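Local structure of peptidoglycan glycosyltransferase (Eggerthella lenta, 4MNR) at residues L342-N347 against G351-S356; S73-A78 against N107-T112; A390-I395 against T449-Q454; D376-V381 against V415-A420. The protein belongs to the penicillin-binding proteins, pairing a transpeptidase-family domain of the beta-lactamase-like clan with a domain of the dimerisation family. All blocks are in the same frame, centred on the assembly; numbering follows the deposited sequence.

Interaction 1 (L342-N347 against G351-S356)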
loop_
_atom_site.group_PDB
_atom_site.type_symbol
_atom_site.label_atom_id
_atom_site.label_comp_id
_atom_site.label_asym_id
_atom_site.label_seq_id
_atom_site.Cartn_x
_atom_site.Cartn_y
_atom_site.Cartn_z
ATOM N N LEU A 342 -6.223 -11.127 -5.528
ATOM C CA LEU A 342 -7.517 -10.477 -5.479
ATOM C C LEU A 342 -8.649 -11.435 -5.854
ATOM O O LEU A 342 -9.804 -11.187 -5.532
ATOM C CB LEU A 342 -7.481 -9.303 -6.461
ATOM C CG LEU A 342 -8.381 -8.089 -6.342
ATOM C CD1 LEU A 342 -8.565 -7.673 -4.897
ATOM C CD2 LEU A 342 -7.750 -6.957 -7.158
ATOM N N VAL A 343 -8.324 -12.522 -6.560
ATOM C CA VAL A 343 -9.351 -13.488 -6.971
ATOM C C VAL A 343 -9.237 -14.775 -6.188
ATOM O O VAL A 343 -8.204 -15.440 -6.245
ATOM C CB VAL A 343 -9.298 -13.791 -8.491
ATOM C CG1 VAL A 343 -10.285 -14.926 -8.862
ATOM C CG2 VAL A 343 -9.606 -12.526 -9.261
ATOM N N ASP A 344 -10.297 -15.124 -5.455
ATOM C CA ASP A 344 -10.285 -16.323 -4.625
ATOM C C ASP A 344 -10.621 -17.551 -5.442
ATOM O O ASP A 344 -10.053 -18.634 -5.247
ATOM C CB ASP A 344 -11.305 -16.210 -3.491
ATOM C CG ASP A 344 -11.425 -17.500 -2.689
ATOM O OD1 ASP A 344 -10.552 -17.749 -1.832
ATOM O OD2 ASP A 344 -12.392 -18.258 -2.906
ATOM N N SER A 345 -11.584 -17.402 -6.338
ATOM C CA SER A 345 -12.044 -18.565 -7.084
ATOM C C SER A 345 -12.826 -18.179 -8.322
ATOM O O SER A 345 -13.349 -17.069 -8.426
ATOM C CB SER A 345 -12.915 -19.458 -6.197
ATOM O OG SER A 345 -14.007 -18.720 -5.679
ATOM N N VAL A 346 -12.913 -19.116 -9.255
ATOM C CA VAL A 346 -13.781 -18.936 -10.407
ATOM C C VAL A 346 -14.654 -20.166 -10.529
ATOM O O VAL A 346 -14.160 -21.287 -10.443
ATOM C CB VAL A 346 -12.983 -18.748 -11.702
ATOM C CG1 VAL A 346 -13.925 -18.619 -12.881
ATOM C CG2 VAL A 346 -12.081 -17.529 -11.612
ATOM N N ASN A 347 -15.954 -19.946 -10.703
ATOM C CA ASN A 347 -16.913 -21.035 -10.822
ATOM C C ASN A 347 -17.693 -20.967 -12.128
ATOM O O ASN A 347 -18.053 -19.888 -12.589
ATOM C CB ASN A 347 -17.864 -21.043 -9.625
ATOM C CG ASN A 347 -17.151 -21.341 -8.320
ATOM O OD1 ASN A 347 -17.126 -22.482 -7.860
ATOM N ND2 ASN A 347 -16.561 -20.314 -7.718
ATOM N N GLY A 351 -21.696 -24.440 -11.801
ATOM C CA GLY A 351 -21.459 -24.327 -10.373
ATOM C C GLY A 351 -20.101 -24.888 -10.001
ATOM O O GLY A 351 -19.563 -24.586 -8.933
ATOM N N GLU A 352 -19.549 -25.704 -10.897
ATOM C CA GLU A 352 -18.234 -26.312 -10.716
ATOM C C GLU A 352 -17.138 -25.253 -10.635
ATOM O O GLU A 352 -17.340 -24.107 -11.021
ATOM C CB GLU A 352 -17.938 -27.274 -11.862
ATOM C CG GLU A 352 -17.561 -28.667 -11.407
ATOM C CD GLU A 352 -18.035 -29.736 -12.369
ATOM O OE1 GLU A 352 -18.649 -30.721 -11.904
ATOM O OE2 GLU A 352 -17.796 -29.592 -13.587
ATOM N N ARG A 353 -15.968 -25.652 -10.158
ATOM C CA ARG A 353 -14.913 -24.693 -9.863
ATOM C C ARG A 353 -13.686 -24.886 -10.739
ATOM O O ARG A 353 -13.065 -25.950 -10.728
ATOM C CB ARG A 353 -14.544 -24.787 -8.390
ATOM C CG ARG A 353 -13.544 -23.759 -7.956
ATOM C CD ARG A 353 -13.364 -23.824 -6.472
ATOM N NE ARG A 353 -14.269 -22.931 -5.765
ATOM C CZ ARG A 353 -13.942 -22.321 -4.631
ATOM N NH1 ARG A 353 -12.736 -22.515 -4.113
ATOM N NH2 ARG A 353 -14.804 -21.517 -4.025
ATOM N N SER A 354 -13.339 -23.853 -11.503
ATOM C CA SER A 354 -12.243 -23.932 -12.470
ATOM C C SER A 354 -10.949 -23.283 -11.986
ATOM O O SER A 354 -9.885 -23.505 -12.564
ATOM C CB SER A 354 -12.658 -23.314 -13.807
ATOM O OG SER A 354 -12.966 -21.941 -13.651
ATOM N N PHE A 355 -11.041 -22.462 -10.944
ATOM C CA PHE A 355 -9.859 -21.868 -10.348
ATOM C C PHE A 355 -10.063 -21.698 -8.858
ATOM O O PHE A 355 -11.131 -21.275 -8.419
ATOM C CB PHE A 355 -9.544 -20.492 -10.962
ATOM C CG PHE A 355 -8.407 -19.770 -10.289
ATOM C CD1 PHE A 355 -7.092 -20.062 -10.613
ATOM C CD2 PHE A 355 -8.649 -18.789 -9.331
ATOM C CE1 PHE A 355 -6.053 -19.418 -10.003
ATOM C CE2 PHE A 355 -7.605 -18.116 -8.715
ATOM C CZ PHE A 355 -6.293 -18.439 -9.045
ATOM N N SER A 356 -9.029 -22.039 -8.098
ATOM C CA SER A 356 -8.978 -21.777 -6.668
ATOM C C SER A 356 -7.614 -21.206 -6.352
ATOM O O SER A 356 -6.595 -21.830 -6.664
ATOM C CB SER A 356 -9.152 -23.064 -5.872
ATOM O OG SER A 356 -10.294 -23.768 -6.304
HETATM O O HOH W 1 -10.582 -20.974 -3.086
HETATM O O HOH W 2 -13.212 -20.671 -1.477
#
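Val346 and Phe355 pair across an antiparallel beta hairpin whose second strand carries a classic bulge. Val346 N donates to Phe355 O at 2.9 Å. In return, Val346 O takes Ser354 N at 2.9 Å, while its bond from Phe355 N is weak. Ser354 and Phe355 thus both face Val346, and the register slips by one before Asn347 meets Arg353.

The apolar contacts lie on the sheet face of Val346 and Phe355. Their CB atoms are 3.9 Å apart. The Phe355 ring reaches back along the first strand, because CG is anti to the backbone N (chi1 174°). Its CE2 comes to Val343 CG1 at 4.2 Å, with Val343 O at the ring edge.

The polar contacts gather on the face of Ser345 and Arg353. The Arg353 chain bends at chi3 (-91°) and lays its guanidinium over Ser345, whose CB sits 3.4 Å above the plane, over its centre. Asp344 is opposite in charge, but no N-H points at its carboxylate. A water joins the two groups instead: it accepts from Arg353 NH2 at 3.1 Å and donates to Asp344 OD2 at 2.9 Å.

Interaction 2 (S73-A78 against N107-T112)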
loop_
_atom_site.group_PDB
_atom_site.type_symbol
_atom_site.label_atom_id
_atom_site.label_comp_id
_atom_site.label_asym_id
_atom_site.label_seq_id
_atom_site.Cartn_x
_atom_site.Cartn_y
_atom_site.Cartn_z
ATOM N N SER A 73 -11.806 -2.236 -18.004
ATOM C CA SER A 73 -10.774 -1.926 -17.027
ATOM C C SER A 73 -10.963 -2.821 -15.807
ATOM O O SER A 73 -11.948 -3.571 -15.726
ATOM C CB SER A 73 -10.860 -0.465 -16.598
ATOM O OG SER A 73 -12.074 -0.237 -15.907
ATOM N N GLY A 74 -10.032 -2.742 -14.863
ATOM C CA GLY A 74 -10.147 -3.486 -13.615
ATOM C C GLY A 74 -10.267 -4.991 -13.803
ATOM O O GLY A 74 -9.624 -5.574 -14.683
ATOM N N ILE A 75 -11.085 -5.626 -12.971
ATOM C CA ILE A 75 -11.269 -7.076 -13.034
ATOM C C ILE A 75 -12.013 -7.469 -14.312
ATOM O O ILE A 75 -11.740 -8.514 -14.902
ATOM C CB ILE A 75 -11.997 -7.609 -11.764
ATOM C CG1 ILE A 75 -11.091 -7.477 -10.536
ATOM C CG2 ILE A 75 -12.463 -9.057 -11.944
ATOM C CD1 ILE A 75 -9.912 -8.449 -10.504
ATOM N N GLU A 76 -12.928 -6.612 -14.764
ATOM C CA GLU A 76 -13.646 -6.859 -16.021
ATOM C C GLU A 76 -12.673 -7.071 -17.177
ATOM O O GLU A 76 -12.915 -7.882 -18.077
ATOM C CB GLU A 76 -14.573 -5.683 -16.359
ATOM C CG GLU A 76 -15.759 -5.492 -15.416
ATOM C CD GLU A 76 -16.966 -6.349 -15.791
ATOM O OE1 GLU A 76 -18.107 -5.875 -15.612
ATOM O OE2 GLU A 76 -16.787 -7.493 -16.255
ATOM N N LYS A 77 -11.580 -6.309 -17.158
ATOM C CA LYS A 77 -10.514 -6.450 -18.147
ATOM C C LYS A 77 -9.624 -7.664 -17.878
ATOM O O LYS A 77 -9.412 -8.496 -18.766
ATOM C CB LYS A 77 -9.663 -5.176 -18.193
ATOM C CG LYS A 77 -8.510 -5.208 -19.189
ATOM C CD LYS A 77 -7.643 -3.966 -19.026
ATOM C CE LYS A 77 -6.610 -3.855 -20.130
ATOM N NZ LYS A 77 -5.236 -4.097 -19.620
ATOM N N ALA A 78 -9.112 -7.766 -16.655
ATOM C CA ALA A 78 -8.133 -8.796 -16.324
ATOM C C ALA A 78 -8.699 -10.195 -16.493
ATOM O O ALA A 78 -7.992 -11.115 -16.903
ATOM C CB ALA A 78 -7.613 -8.604 -14.904
ATOM N N ASN A 107 -18.039 -17.461 -16.799
ATOM C CA ASN A 107 -17.792 -17.943 -15.452
ATOM C C ASN A 107 -17.887 -16.824 -14.421
ATOM O O ASN A 107 -17.663 -15.663 -14.735
ATOM C CB ASN A 107 -16.419 -18.613 -15.385
ATOM C CG ASN A 107 -16.304 -19.793 -16.334
ATOM O OD1 ASN A 107 -17.167 -20.665 -16.356
ATOM N ND2 ASN A 107 -15.254 -19.809 -17.144
ATOM N N ASP A 108 -18.228 -17.187 -13.193
ATOM C CA ASP A 108 -18.396 -16.219 -12.125
ATOM C C ASP A 108 -17.098 -16.099 -11.350
ATOM O O ASP A 108 -16.455 -17.101 -11.032
ATOM C CB ASP A 108 -19.525 -16.642 -11.180
ATOM C CG ASP A 108 -20.884 -16.675 -11.859
ATOM O OD1 ASP A 108 -21.100 -15.937 -12.848
ATOM O OD2 ASP A 108 -21.745 -17.450 -11.394
ATOM N N VAL A 109 -16.720 -14.863 -11.044
ATOM C CA VAL A 109 -15.461 -14.583 -10.366
ATOM C C VAL A 109 -15.718 -14.101 -8.943
ATOM O O VAL A 109 -16.473 -13.152 -8.743
ATOM C CB VAL A 109 -14.681 -13.507 -11.139
ATOM C CG1 VAL A 109 -13.458 -13.051 -10.346
ATOM C CG2 VAL A 109 -14.265 -14.045 -12.493
ATOM N N THR A 110 -15.103 -14.766 -7.963
ATOM C CA THR A 110 -15.214 -14.367 -6.558
ATOM C C THR A 110 -13.922 -13.725 -6.081
ATOM O O THR A 110 -12.853 -14.336 -6.152
ATOM C CB THR A 110 -15.544 -15.575 -5.646
ATOM O OG1 THR A 110 -16.799 -16.139 -6.038
ATOM C CG2 THR A 110 -15.638 -15.136 -4.184
ATOM N N LEU A 111 -14.022 -12.486 -5.612
ATOM C CA LEU A 111 -12.857 -11.745 -5.140
ATOM C C LEU A 111 -12.568 -12.077 -3.685
ATOM O O LEU A 111 -13.403 -12.677 -2.993
ATOM C CB LEU A 111 -13.085 -10.239 -5.268
ATOM C CG LEU A 111 -13.433 -9.729 -6.668
ATOM C CD1 LEU A 111 -13.561 -8.208 -6.653
ATOM C CD2 LEU A 111 -12.390 -10.184 -7.692
ATOM N N THR A 112 -11.387 -11.660 -3.231
ATOM C CA THR A 112 -10.987 -11.809 -1.833
ATOM C C THR A 112 -11.573 -10.718 -0.925
ATOM O O THR A 112 -11.514 -10.834 0.304
ATOM C CB THR A 112 -9.455 -11.744 -1.691
ATOM O OG1 THR A 112 -8.969 -10.606 -2.411
ATOM C CG2 THR A 112 -8.798 -13.007 -2.272
#
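Ile75 meets Leu111 and Val109 in a small, buried, wholly apolar contact between a short helix and a strand. Ile75 gives up the most surface. Its CB points at the strand, and its two branches divide the work. The ethyl branch goes to Leu111 and the CG2 methyl goes to Val109.

Ile75 CD1 lies 4.1 Å from Leu111 CD2. Ile75 CG1 is just as near to that Leu111 CD2 methyl, so one methyl touches both carbons of the ethyl branch. The two side chains run past each other in opposite directions, flank to flank. CG1 of Ile75 stands beside the backbone N (chi1 -68°), which puts CG2 anti to that nitrogen and faces it to the other strand residue. There Ile75 CG2 is 4.4 Å from Val109 CG1, a looser touch.

Val109 and Leu111 are two apart on the strand and so share one sheet face. Ile75 spans both of them. The backbones stay well separated, with Ile75 CA and Val109 CA 9.0 Å apart. No hydrogen bond joins the two segments; they meet through side chains.

The contact falls in the range of the penicillin-binding protein A dimerisation family. Ile30, on the strand parallel to 108-111, touches both Ile75 and Leu111. Val343, on the antiparallel neighbour strand 343-347, touches Val109 and Leu111. Helix 80-84 adds Leu83 against Val109. Helix 74-78 therefore packs on one face of the mixed sheet, over strands 30-31 and 108-111.

Interaction 3 (A390-I395 against T449-Q454)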
loop_
_atom_site.group_PDB
_atom_site.type_symbol
_atom_site.label_atom_id
_atom_site.label_comp_id
_atom_site.label_asym_id
_atom_site.label_seq_id
_atom_site.Cartn_x
_atom_site.Cartn_y
_atom_site.Cartn_z
ATOM N N ALA A 390 -3.459 5.317 16.462
ATOM C CA ALA A 390 -3.808 4.010 15.908
ATOM C C ALA A 390 -4.197 2.992 16.973
ATOM O O ALA A 390 -4.624 1.877 16.646
ATOM C CB ALA A 390 -2.653 3.456 15.045
ATOM N N ALA A 391 -4.061 3.355 18.244
ATOM C CA ALA A 391 -4.361 2.398 19.309
ATOM C C ALA A 391 -5.825 1.984 19.300
ATOM O O ALA A 391 -6.705 2.787 18.988
ATOM C CB ALA A 391 -3.982 2.959 20.663
ATOM N N ILE A 392 -6.067 0.719 19.627
ATOM C CA ILE A 392 -7.414 0.171 19.703
ATOM C C ILE A 392 -7.581 -0.525 21.044
ATOM O O ILE A 392 -6.805 -1.420 21.382
ATOM C CB ILE A 392 -7.659 -0.858 18.567
ATOM C CG1 ILE A 392 -7.594 -0.177 17.204
ATOM C CG2 ILE A 392 -9.020 -1.520 18.727
ATOM C CD1 ILE A 392 -7.522 -1.138 16.019
ATOM N N PRO A 393 -8.595 -0.115 21.816
ATOM C CA PRO A 393 -8.833 -0.697 23.142
ATOM C C PRO A 393 -8.974 -2.217 23.088
ATOM O O PRO A 393 -9.833 -2.726 22.368
ATOM C CB PRO A 393 -10.156 -0.057 23.563
ATOM C CG PRO A 393 -10.175 1.251 22.843
ATOM C CD PRO A 393 -9.510 1.004 21.525
ATOM N N GLY A 394 -8.118 -2.929 23.818
ATOM C CA GLY A 394 -8.206 -4.378 23.897
ATOM C C GLY A 394 -7.361 -5.183 22.923
ATOM O O GLY A 394 -7.277 -6.405 23.051
ATOM N N ILE A 395 -6.750 -4.522 21.940
ATOM C CA ILE A 395 -5.905 -5.214 20.968
ATOM C C ILE A 395 -4.631 -4.411 20.732
ATOM O O ILE A 395 -4.698 -3.217 20.471
ATOM C CB ILE A 395 -6.619 -5.380 19.607
ATOM C CG1 ILE A 395 -7.895 -6.205 19.755
ATOM C CG2 ILE A 395 -5.698 -6.045 18.594
ATOM C CD1 ILE A 395 -7.646 -7.682 20.007
ATOM N N THR A 449 -12.482 -2.001 12.166
ATOM C CA THR A 449 -13.510 -2.696 11.399
ATOM C C THR A 449 -13.040 -4.080 10.987
ATOM O O THR A 449 -13.790 -5.050 11.116
ATOM C CB THR A 449 -13.941 -1.892 10.158
ATOM O OG1 THR A 449 -14.575 -0.682 10.594
ATOM C CG2 THR A 449 -14.942 -2.691 9.332
ATOM N N ALA A 450 -11.808 -4.174 10.502
ATOM C CA ALA A 450 -11.249 -5.482 10.154
ATOM C C ALA A 450 -11.262 -6.437 11.357
ATOM O O ALA A 450 -11.643 -7.599 11.219
ATOM C CB ALA A 450 -9.844 -5.342 9.589
ATOM N N LEU A 451 -10.871 -5.951 12.534
ATOM C CA LEU A 451 -10.852 -6.811 13.727
ATOM C C LEU A 451 -12.257 -7.221 14.154
ATOM O O LEU A 451 -12.475 -8.337 14.617
ATOM C CB LEU A 451 -10.119 -6.124 14.885
ATOM C CG LEU A 451 -8.642 -5.900 14.569
ATOM C CD1 LEU A 451 -8.057 -4.866 15.512
ATOM C CD2 LEU A 451 -7.877 -7.206 14.686
ATOM N N GLU A 452 -13.219 -6.315 13.995
ATOM C CA GLU A 452 -14.613 -6.656 14.292
ATOM C C GLU A 452 -15.143 -7.753 13.358
ATOM O O GLU A 452 -15.807 -8.703 13.808
ATOM C CB GLU A 452 -15.488 -5.407 14.189
ATOM C CG GLU A 452 -15.274 -4.402 15.307
ATOM C CD GLU A 452 -15.937 -3.061 15.025
ATOM O OE1 GLU A 452 -16.457 -2.864 13.901
ATOM O OE2 GLU A 452 -15.938 -2.205 15.933
ATOM N N VAL A 453 -14.861 -7.600 12.062
ATOM C CA VAL A 453 -15.313 -8.546 11.044
ATOM C C VAL A 453 -14.725 -9.925 11.313
ATOM O O VAL A 453 -15.419 -10.948 11.206
ATOM C CB VAL A 453 -14.917 -8.055 9.638
ATOM C CG1 VAL A 453 -15.024 -9.182 8.618
ATOM C CG2 VAL A 453 -15.780 -6.867 9.250
ATOM N N GLN A 454 -13.458 -9.936 11.716
ATOM C CA GLN A 454 -12.745 -11.176 12.015
ATOM C C GLN A 454 -13.122 -11.773 13.377
ATOM O O GLN A 454 -12.711 -12.884 13.711
ATOM C CB GLN A 454 -11.227 -10.955 11.913
ATOM C CG GLN A 454 -10.727 -10.622 10.499
ATOM C CD GLN A 454 -9.237 -10.317 10.457
ATOM O OE1 GLN A 454 -8.614 -10.095 11.494
ATOM N NE2 GLN A 454 -8.660 -10.299 9.252
#
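Leu451 projects from the last helix of the chain towards a loop and touches Ile392 and Ile395 there. Its CB points at the loop but is still 5.7 Å from Ile392 CD1. The next bond sets CG beside the backbone N and anti to the carbonyl carbon (chi1 -64°). CG itself is 5.0 Å from Ile395 CG2, so it directs the branches more than it touches.

The contact is made at the tip. CD1 carries on nearly anti to CA (chi2 163°) and ends where both isoleucines reach it. Leu451 CD1 meets Ile392 CD1 at 3.8 Å, methyl to methyl, with the side chains crossing at a slant. Leu451 CD1 also meets Ile395 CG2 at 4.1 Å. Here the side chains pass in opposite directions. The other branch, Leu451 CD2, is farther from the same methyl, at 4.6 Å from Ile395 CG2.

A type II beta turn from Ile392 to Ile395 brings both isoleucines to one methyl. It is closed by Ile395 N to Ile392 O at 3.2 Å. Gly394 fits its third position, where phi is positive. Just ahead of the turn, Ala391 O accepts a hydrogen bond from Gln444 of the same helix. Leu457 packs on both isoleucines.

Helix 438-453 also reaches Ala418 of strand 409-418 and helix 115-125. A C-terminal helix lying against the central antiparallel sheet is characteristic of the beta-lactamase-like fold of penicillin-binding proteins.

Interaction 4 (D376-V381 against V415-A420)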
loop_
_atom_site.group_PDB
_atom_site.type_symbol
_atom_site.label_atom_id
_atom_site.label_comp_id
_atom_site.label_asym_id
_atom_site.label_seq_id
_atom_site.Cartn_x
_atom_site.Cartn_y
_atom_site.Cartn_z
ATOM N N ASP A 376 8.390 -5.350 17.313
ATOM C CA ASP A 376 8.468 -4.839 18.682
ATOM C C ASP A 376 8.731 -3.320 18.719
ATOM O O ASP A 376 8.183 -2.599 19.565
ATOM C CB ASP A 376 9.541 -5.585 19.474
ATOM C CG ASP A 376 9.123 -7.013 19.842
ATOM O OD1 ASP A 376 7.918 -7.347 19.740
ATOM O OD2 ASP A 376 10.009 -7.802 20.244
ATOM N N VAL A 377 9.578 -2.839 17.818
ATOM C CA VAL A 377 9.826 -1.396 17.733
ATOM C C VAL A 377 8.568 -0.662 17.258
ATOM O O VAL A 377 8.234 0.409 17.766
ATOM C CB VAL A 377 11.003 -1.079 16.785
ATOM C CG1 VAL A 377 11.155 0.435 16.598
ATOM C CG2 VAL A 377 12.282 -1.671 17.332
ATOM N N LEU A 378 7.858 -1.256 16.299
ATOM C CA LEU A 378 6.634 -0.641 15.780
ATOM C C LEU A 378 5.479 -0.639 16.791
ATOM O O LEU A 378 4.582 0.215 16.736
ATOM C CB LEU A 378 6.203 -1.303 14.470
ATOM C CG LEU A 378 7.230 -1.202 13.339
ATOM C CD1 LEU A 378 6.657 -1.761 12.046
ATOM C CD2 LEU A 378 7.707 0.237 13.137
ATOM N N LEU A 379 5.492 -1.587 17.725
ATOM C CA LEU A 379 4.530 -1.541 18.815
ATOM C C LEU A 379 4.812 -0.282 19.620
ATOM O O LEU A 379 3.897 0.412 20.060
ATOM C CB LEU A 379 4.641 -2.799 19.687
ATOM C CG LEU A 379 3.685 -2.900 20.873
ATOM C CD1 LEU A 379 2.238 -2.682 20.440
ATOM C CD2 LEU A 379 3.845 -4.264 21.532
ATOM N N GLY A 380 6.099 0.025 19.783
ATOM C CA GLY A 380 6.516 1.221 20.486
ATOM C C GLY A 380 6.068 2.513 19.828
ATOM O O GLY A 380 5.803 3.503 20.509
ATOM N N VAL A 381 6.008 2.515 18.494
ATOM C CA VAL A 381 5.549 3.686 17.767
ATOM C C VAL A 381 4.132 4.034 18.193
ATOM O O VAL A 381 3.802 5.203 18.426
ATOM C CB VAL A 381 5.576 3.435 16.244
ATOM C CG1 VAL A 381 4.861 4.561 15.509
ATOM C CG2 VAL A 381 7.024 3.305 15.765
ATOM N N VAL A 415 1.229 2.564 7.978
ATOM C CA VAL A 415 1.259 1.130 7.680
ATOM C C VAL A 415 1.264 0.439 9.037
ATOM O O VAL A 415 2.105 0.740 9.883
ATOM C CB VAL A 415 2.509 0.729 6.877
ATOM C CG1 VAL A 415 2.557 -0.777 6.703
ATOM C CG2 VAL A 415 2.519 1.421 5.529
ATOM N N GLY A 416 0.319 -0.458 9.274
ATOM C CA GLY A 416 0.262 -1.100 10.572
ATOM C C GLY A 416 -0.401 -2.448 10.532
ATOM O O GLY A 416 -0.857 -2.895 9.486
HETATM N N MSE A 417 -0.474 -3.083 11.693
HETATM C CA MSE A 417 -0.884 -4.479 11.764
HETATM C C MSE A 417 -1.438 -4.758 13.143
HETATM O O MSE A 417 -1.062 -4.104 14.128
HETATM C CB MSE A 417 0.321 -5.388 11.516
HETATM C CG MSE A 417 1.421 -5.180 12.537
HETATM SE SE MSE A 417 3.184 -5.771 11.954
HETATM C CE MSE A 417 3.457 -4.397 10.598
ATOM N N ALA A 418 -2.346 -5.725 13.215
ATOM C CA ALA A 418 -2.970 -6.103 14.474
ATOM C C ALA A 418 -3.490 -7.542 14.412
ATOM O O ALA A 418 -3.828 -8.016 13.332
ATOM C CB ALA A 418 -4.132 -5.157 14.788
ATOM N N PRO A 419 -3.502 -8.262 15.553
ATOM C CA PRO A 419 -2.858 -7.931 16.832
ATOM C C PRO A 419 -1.342 -7.978 16.656
ATOM O O PRO A 419 -0.838 -8.795 15.885
ATOM C CB PRO A 419 -3.319 -9.065 17.772
ATOM C CG PRO A 419 -4.544 -9.629 17.116
ATOM C CD PRO A 419 -4.275 -9.515 15.647
ATOM N N ALA A 420 -0.630 -7.110 17.357
ATOM C CA ALA A 420 0.817 -6.981 17.179
ATOM C C ALA A 420 1.611 -8.291 17.310
ATOM O O ALA A 420 2.531 -8.527 16.539
ATOM C CB ALA A 420 1.368 -5.925 18.122
#
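Leu378 and Leu379 are neighbours on helix 368-384, yet they meet different parts of segment 415-420. Leu378 reaches Met417, and Leu379 reaches Ala420.

Leu378 points its CB at the strand. CG stands beside the backbone N (chi1 -60°), and CD1 continues away from the helix. Met417 is modelled as selenomethionine. Its first torsion places CG between the backbone N and the carbonyl carbon (chi1 60°). The chain then runs nearly straight to selenium and folds at the last bond (chi3 69°), so that the methyl is the part turned to the helix. Met417 CE comes to 4.4 Å from Leu378 CD1, while Met417 SE is farther from that atom, at 5.3 Å. Ile331 and Ala332 also pack on Met417.

Leu379 differs from Leu378 in its first torsion: CG is anti to the backbone N, and its CD1 lies 4.1 Å from Ala420 CB. Ala420 follows the strand's end and a cis peptide bond before Pro419. Here the backbones approach more closely, with Leu379 CA and Ala420 CA 6.8 Å apart. A short alanine side chain is enough to close that distance.

Strand 398-406 lies next to 409-418, and its Ala398 touches both Leu378 and Ala420. Leu378 also packs on Lys400, the first residue of the family's Lys-Thr-Gly sequence motif.

Between the two segments the contact rests on methyl groups, mostly buried, and so on apolar fit; directed bonds come from just outside, a weak one from Arg375 to Ala420 O and a backbone bond of Leu378 with Gly399.

The contacts form two pairs. Interactions 1 and 2 share the mixed sheet, where strands 343-347 and 108-111 are neighbours. Their centres are 11 Å apart. Asp344 N probably bonds to Thr110 O at 2.8 Å, so the hairpin extends the sheet on which helix 74-78 packs. Interactions 3 and 4 have centres 13 Å apart, and their segments alternate along the chain. Leu451 CD1 packs on Ala418 CB at 4.0 Å, linking the C-terminal helix to strand 409-418. The pairs do not touch each other: the nearest atoms of interactions 2 and 3 are about 9 Å apart. Through interaction 4 the second pair reaches the Lys-Thr-Gly motif; interaction 1 stays about 17 Å from interaction 4 at the nearest atoms.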